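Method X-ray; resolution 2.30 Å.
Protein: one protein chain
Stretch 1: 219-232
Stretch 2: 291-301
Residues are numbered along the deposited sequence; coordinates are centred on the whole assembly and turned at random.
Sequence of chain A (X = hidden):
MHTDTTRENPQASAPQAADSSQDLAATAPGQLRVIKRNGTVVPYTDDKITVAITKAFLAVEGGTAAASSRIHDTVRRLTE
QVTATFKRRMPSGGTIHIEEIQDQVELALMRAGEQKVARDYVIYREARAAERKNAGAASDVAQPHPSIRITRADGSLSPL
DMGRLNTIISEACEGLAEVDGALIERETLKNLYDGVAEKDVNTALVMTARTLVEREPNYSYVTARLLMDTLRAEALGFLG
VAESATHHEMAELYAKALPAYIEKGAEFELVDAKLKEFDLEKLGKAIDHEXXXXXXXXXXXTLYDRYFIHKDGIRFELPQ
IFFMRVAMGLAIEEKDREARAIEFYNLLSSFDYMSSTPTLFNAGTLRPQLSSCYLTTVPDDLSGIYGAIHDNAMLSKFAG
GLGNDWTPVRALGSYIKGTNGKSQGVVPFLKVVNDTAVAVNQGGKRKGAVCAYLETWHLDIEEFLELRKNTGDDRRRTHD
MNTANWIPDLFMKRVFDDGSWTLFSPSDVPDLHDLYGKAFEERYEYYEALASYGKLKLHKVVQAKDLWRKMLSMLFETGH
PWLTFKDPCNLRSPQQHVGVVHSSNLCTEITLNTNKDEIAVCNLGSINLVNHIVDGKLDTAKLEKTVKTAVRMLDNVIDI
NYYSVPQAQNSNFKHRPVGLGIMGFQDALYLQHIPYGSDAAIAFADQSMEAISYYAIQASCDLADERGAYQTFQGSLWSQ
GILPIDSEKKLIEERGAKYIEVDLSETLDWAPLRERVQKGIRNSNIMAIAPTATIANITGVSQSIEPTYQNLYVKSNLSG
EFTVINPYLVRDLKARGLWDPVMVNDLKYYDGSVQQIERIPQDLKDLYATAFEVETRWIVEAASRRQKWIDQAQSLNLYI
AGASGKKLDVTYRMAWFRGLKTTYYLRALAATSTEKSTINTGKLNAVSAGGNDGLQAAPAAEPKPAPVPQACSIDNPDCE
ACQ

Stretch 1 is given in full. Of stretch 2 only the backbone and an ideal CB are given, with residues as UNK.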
# COMPACT_ATOMS: atom_id res chain seq x y z
N TYR A 219 -29.67 -26.28 32.08
CA TYR A 219 -28.95 -27.54 32.16
C TYR A 219 -27.55 -27.37 32.71
O TYR A 219 -26.96 -28.35 33.20
CB TYR A 219 -28.90 -28.21 30.79
CG TYR A 219 -30.20 -28.89 30.42
CD1 TYR A 219 -30.58 -30.08 31.02
CD2 TYR A 219 -31.05 -28.33 29.48
CE1 TYR A 219 -31.77 -30.69 30.69
CE2 TYR A 219 -32.24 -28.94 29.14
CZ TYR A 219 -32.59 -30.12 29.75
OH TYR A 219 -33.77 -30.74 29.43
N SER A 220 -26.98 -26.16 32.63
CA SER A 220 -25.69 -25.92 33.26
C SER A 220 -25.74 -26.23 34.75
O SER A 220 -24.83 -26.87 35.29
CB SER A 220 -25.25 -24.47 33.02
OG SER A 220 -24.06 -24.18 33.73
N TYR A 221 -26.80 -25.80 35.42
CA TYR A 221 -26.98 -26.17 36.83
C TYR A 221 -27.13 -27.67 36.97
O TYR A 221 -26.56 -28.28 37.89
CB TYR A 221 -28.19 -25.45 37.41
CG TYR A 221 -28.15 -23.94 37.30
CD1 TYR A 221 -27.30 -23.19 38.10
CD2 TYR A 221 -28.97 -23.27 36.40
CE1 TYR A 221 -27.26 -21.81 38.00
CE2 TYR A 221 -28.93 -21.90 36.29
CZ TYR A 221 -28.08 -21.17 37.10
OH TYR A 221 -28.05 -19.80 36.99
N VAL A 222 -27.90 -28.30 36.08
CA VAL A 222 -28.08 -29.75 36.12
C VAL A 222 -26.75 -30.45 35.92
O VAL A 222 -26.45 -31.45 36.58
CB VAL A 222 -29.11 -30.19 35.07
CG1 VAL A 222 -29.31 -31.70 35.12
CG2 VAL A 222 -30.44 -29.46 35.26
N THR A 223 -25.93 -29.94 34.99
CA THR A 223 -24.63 -30.56 34.74
C THR A 223 -23.74 -30.50 35.97
O THR A 223 -23.07 -31.48 36.31
CB THR A 223 -23.96 -29.86 33.55
OG1 THR A 223 -24.86 -29.81 32.44
CG2 THR A 223 -22.70 -30.61 33.14
N ALA A 224 -23.73 -29.36 36.66
CA ALA A 224 -22.92 -29.23 37.87
C ALA A 224 -23.41 -30.15 38.97
O ALA A 224 -22.60 -30.77 39.67
CB ALA A 224 -22.92 -27.78 38.35
N ARG A 225 -24.73 -30.26 39.14
CA ARG A 225 -25.26 -31.09 40.21
C ARG A 225 -24.96 -32.56 39.98
O ARG A 225 -24.77 -33.31 40.94
CB ARG A 225 -26.77 -30.85 40.34
CG ARG A 225 -27.11 -29.44 40.76
CD ARG A 225 -28.60 -29.17 40.69
NE ARG A 225 -28.89 -27.75 40.81
CZ ARG A 225 -30.12 -27.24 40.83
NH1 ARG A 225 -31.18 -28.03 40.73
NH2 ARG A 225 -30.29 -25.93 40.93
N LEU A 226 -24.90 -32.99 38.72
CA LEU A 226 -24.53 -34.38 38.43
C LEU A 226 -23.06 -34.63 38.72
O LEU A 226 -22.71 -35.65 39.32
CB LEU A 226 -24.86 -34.71 36.97
CG LEU A 226 -26.35 -34.65 36.61
CD1 LEU A 226 -26.56 -34.77 35.11
CD2 LEU A 226 -27.12 -35.74 37.34
N LEU A 227 -22.18 -33.71 38.30
CA LEU A 227 -20.76 -33.85 38.59
C LEU A 227 -20.49 -33.91 40.09
O LEU A 227 -19.54 -34.56 40.53
CB LEU A 227 -19.99 -32.69 37.96
CG LEU A 227 -18.49 -32.62 38.26
CD1 LEU A 227 -17.78 -33.88 37.79
CD2 LEU A 227 -17.87 -31.38 37.62
N MET A 228 -21.33 -33.24 40.89
CA MET A 228 -21.13 -33.23 42.33
C MET A 228 -21.15 -34.64 42.91
O MET A 228 -20.55 -34.88 43.97
CB MET A 228 -22.22 -32.38 42.99
CG MET A 228 -21.92 -31.97 44.42
SD MET A 228 -20.78 -30.58 44.50
CE MET A 228 -21.80 -29.28 43.78
N ASP A 229 -21.83 -35.58 42.25
CA ASP A 229 -21.90 -36.94 42.76
C ASP A 229 -20.52 -37.58 42.82
O ASP A 229 -20.20 -38.32 43.76
CB ASP A 229 -22.84 -37.78 41.89
CG ASP A 229 -23.44 -38.95 42.64
OD1 ASP A 229 -23.87 -38.76 43.80
OD2 ASP A 229 -23.48 -40.06 42.07
N THR A 230 -19.67 -37.31 41.82
CA THR A 230 -18.30 -37.81 41.84
C THR A 230 -17.50 -37.16 42.96
O THR A 230 -16.69 -37.82 43.62
CB THR A 230 -17.62 -37.57 40.50
OG1 THR A 230 -18.41 -38.12 39.44
CG2 THR A 230 -16.23 -38.21 40.47
N LEU A 231 -17.71 -35.86 43.18
CA LEU A 231 -16.98 -35.15 44.23
C LEU A 231 -17.34 -35.69 45.61
O LEU A 231 -16.46 -35.91 46.45
CB LEU A 231 -17.27 -33.66 44.15
CG LEU A 231 -16.45 -32.83 43.15
CD1 LEU A 231 -16.64 -33.33 41.72
CD2 LEU A 231 -16.83 -31.36 43.26
N ARG A 232 -18.63 -35.92 45.86
CA ARG A 232 -19.05 -36.44 47.15
C ARG A 232 -18.42 -37.80 47.43
O ARG A 232 -17.89 -38.04 48.52
CB ARG A 232 -20.58 -36.53 47.21
CG ARG A 232 -21.27 -35.17 47.19
CD ARG A 232 -22.76 -35.31 47.47
NE ARG A 232 -23.46 -36.02 46.40
CZ ARG A 232 -24.21 -35.44 45.47
NH1 ARG A 232 -24.39 -34.12 45.46
NH2 ARG A 232 -24.80 -36.18 44.54
N UNK A 291 -27.10 -24.95 49.05
CA UNK A 291 -26.35 -23.97 48.27
C UNK A 291 -25.45 -24.62 47.23
O UNK A 291 -24.92 -23.91 46.37
CB UNK A 291 -25.51 -23.09 49.20
N UNK A 292 -25.26 -25.94 47.28
CA UNK A 292 -24.57 -26.63 46.20
C UNK A 292 -25.37 -26.55 44.90
O UNK A 292 -24.78 -26.61 43.81
CB UNK A 292 -24.32 -28.09 46.58
N UNK A 293 -26.69 -26.42 44.99
CA UNK A 293 -27.52 -26.33 43.80
C UNK A 293 -27.30 -25.03 43.03
O UNK A 293 -27.75 -24.92 41.88
CB UNK A 293 -28.99 -26.46 44.19
N UNK A 294 -26.62 -24.05 43.62
CA UNK A 294 -26.42 -22.76 42.98
C UNK A 294 -25.38 -22.81 41.86
O UNK A 294 -25.35 -21.90 41.03
CB UNK A 294 -26.00 -21.73 44.03
N UNK A 295 -24.56 -23.84 41.82
CA UNK A 295 -23.36 -23.83 40.99
C UNK A 295 -23.69 -24.03 39.52
O UNK A 295 -24.46 -24.93 39.15
CB UNK A 295 -22.39 -24.91 41.46
N UNK A 296 -23.10 -23.19 38.68
CA UNK A 296 -22.99 -23.47 37.26
C UNK A 296 -21.87 -24.48 37.03
O UNK A 296 -21.00 -24.69 37.88
CB UNK A 296 -22.74 -22.19 36.47
N UNK A 297 -21.91 -25.12 35.86
CA UNK A 297 -20.89 -26.11 35.53
C UNK A 297 -19.50 -25.48 35.52
O UNK A 297 -18.53 -26.07 36.02
CB UNK A 297 -21.19 -26.75 34.17
N UNK A 298 -19.39 -24.27 34.97
CA UNK A 298 -18.09 -23.61 34.91
C UNK A 298 -17.62 -23.21 36.30
O UNK A 298 -16.42 -23.30 36.61
CB UNK A 298 -18.15 -22.38 34.00
N UNK A 299 -18.54 -22.76 37.16
CA UNK A 299 -18.15 -22.35 38.50
C UNK A 299 -17.61 -23.50 39.33
O UNK A 299 -16.60 -23.35 40.03
CB UNK A 299 -19.34 -21.71 39.22
N UNK A 300 -18.26 -24.66 39.25
CA UNK A 300 -17.81 -25.81 40.03
C UNK A 300 -16.50 -26.37 39.48
O UNK A 300 -15.59 -26.70 40.25
CB UNK A 300 -18.88 -26.90 40.04
N UNK A 301 -16.40 -26.49 38.15
CA UNK A 301 -15.14 -26.88 37.53
C UNK A 301 -13.99 -26.00 38.02
O UNK A 301 -12.91 -26.50 38.34
CB UNK A 301 -15.25 -26.80 36.01

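Stretch 1 is one helix, and the face it turns to its partner runs through Ser220, Thr223, Ala224, Leu227, Met228 and Leu231. The partner begins as a 3-10 segment, crosses Ala224 in an extended step, and starts a helix at 297 whose axis lies 33° from that of stretch 1, 8.6 Å away at closest approach.

Position 291 has nothing of stretch 1 within reach of its ideal CB, so almost any residue would do; it is Arg291. At 292 the CB points toward the helix and lies 3.9 Å from Met228 CE. A short or medium side chain fits, polar or not. The residue is Asp292, which gives its CB to the methionine methyl while its carboxylate is hydrogen-bonded elsewhere in the structure.

Position 293 points sideways, its ideal CB 3.5 Å from Arg225 NH2. The backbone already does the polar work: Arg225 NE and NH2 both donate to O of 293, at 3.2 and 2.9 Å. That leaves the side chain free to be anything that tolerates a guanidinium nearby, with a long polar or acidic chain a natural guess. It is Gln293; its CB covers one face of the guanidinium, and Gln293 NE2 comes to 3.5 Å from Arg225 CD. Position 294 points away, and many polar residues would serve. It is Gln294; Gln294 O lies 3.6 Å from Tyr221 CE1, at the ring edge.

At 295, phi/psi of -75/133 breaks the 3-10 turn. The ideal CB sits 4.3 Å from Ala224 CB and 5.0 Å from Met228 CE, an apolar setting for an aliphatic or aromatic residue. Phe295 fills it, Phe295 CD2 lying 4.2 Å from Met228 CE. Phe295 O comes to 3.3 Å from Ala224 CB, so the small alanine lets the backbone pass close.

Position 296 precedes a helix with extended angles, the place for Ser, Thr, Asp or Asn as N-cap. Its CA-to-CB bond points sideways, with the ideal CB 3.6 Å from Ser220 OG and 4.8 Å from Tyr221 CE1. It is Thr296, with chi1 p; Thr296 OG1 accepts from N of 299 at 3.1 Å, a capping bond, while Thr296 CG2 rests 3.8 Å from Tyr221 CE1.

At 297 the backbone N donates to Ser220 OG (3.2 Å, 171°), a bond any residue but proline could make. The CB points sideways, 4.2 Å from Thr223 CB, with Leu227 further along; a large aliphatic or aromatic side chain could use this hollow. Tyr297 does, sitting among Ser220, Thr223, Ala224 and Leu227. Thr223 CG2 lies over the face of the Tyr297 ring, 3.8 Å from its centroid, and Leu227 CD2 is 3.9 Å from Tyr297 CE1.

Position 298 points away and is permissive: Leu298. At 299 the ideal CB has nothing of stretch 1 within 5.5 Å, so stretch 1 asks little and small or larger residues would suit; it is Gly299, donor of the capping bond.

Position 300 points toward a pocket of Ala224, Leu227, Met228 and Leu231, which suits Leu, Ile or Met. Leu300 is the second knob: Leu300 CD2 meets Met228 CE at 3.7 Å, and Leu300 CD1 meets Leu231 CD2 at 4.2 Å. Position 301 starts sideways, so a long chain could return; Gln301 OE1 comes to 4.3 Å from Leu227 CD2.

Stretch 2, residues 291-301: RDQQFTYLGLQ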
# COMPACT_ATOMS: atom_id res chain seq x y z
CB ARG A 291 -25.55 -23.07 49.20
CG ARG A 291 -26.41 -22.49 50.31
CD ARG A 291 -25.74 -21.32 51.01
NE ARG A 291 -26.49 -20.91 52.20
CZ ARG A 291 -26.24 -19.81 52.90
NH1 ARG A 291 -25.27 -18.99 52.52
NH2 ARG A 291 -26.97 -19.53 53.97
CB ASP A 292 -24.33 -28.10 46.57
CG ASP A 292 -23.11 -28.28 47.45
OD1 ASP A 292 -22.51 -27.27 47.86
OD2 ASP A 292 -22.76 -29.45 47.74
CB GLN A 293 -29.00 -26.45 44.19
CG GLN A 293 -29.34 -27.67 45.05
CD GLN A 293 -28.99 -28.98 44.38
OE1 GLN A 293 -27.82 -29.37 44.33
NE2 GLN A 293 -30.00 -29.67 43.86
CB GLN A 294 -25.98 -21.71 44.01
CG GLN A 294 -26.94 -21.55 45.19
CD GLN A 294 -26.34 -20.72 46.31
OE1 GLN A 294 -25.17 -20.34 46.26
NE2 GLN A 294 -27.15 -20.44 47.33
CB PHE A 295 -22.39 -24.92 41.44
CG PHE A 295 -21.56 -24.53 42.63
CD1 PHE A 295 -20.56 -23.58 42.51
CD2 PHE A 295 -21.76 -25.13 43.86
CE1 PHE A 295 -19.79 -23.22 43.59
CE2 PHE A 295 -20.99 -24.78 44.95
CZ PHE A 295 -20.01 -23.82 44.81
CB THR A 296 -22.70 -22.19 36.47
OG1 THR A 296 -21.43 -21.67 36.87
CG2 THR A 296 -23.78 -21.15 36.73
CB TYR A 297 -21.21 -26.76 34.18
CG TYR A 297 -20.25 -27.85 33.78
CD1 TYR A 297 -19.98 -28.92 34.63
CD2 TYR A 297 -19.63 -27.84 32.53
CE1 TYR A 297 -19.11 -29.93 34.26
CE2 TYR A 297 -18.76 -28.84 32.16
CZ TYR A 297 -18.51 -29.89 33.02
OH TYR A 297 -17.64 -30.89 32.65
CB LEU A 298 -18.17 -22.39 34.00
CG LEU A 298 -16.89 -21.56 33.88
CD1 LEU A 298 -15.76 -22.40 33.31
CD2 LEU A 298 -17.13 -20.33 33.02
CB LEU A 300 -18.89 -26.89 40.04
CG LEU A 300 -18.62 -28.10 40.94
CD1 LEU A 300 -18.54 -27.68 42.39
CD2 LEU A 300 -19.70 -29.17 40.76
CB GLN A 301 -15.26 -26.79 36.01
CG GLN A 301 -15.72 -28.07 35.34
CD GLN A 301 -14.58 -29.05 35.11
OE1 GLN A 301 -14.22 -29.83 35.99
NE2 GLN A 301 -14.00 -29.00 33.91
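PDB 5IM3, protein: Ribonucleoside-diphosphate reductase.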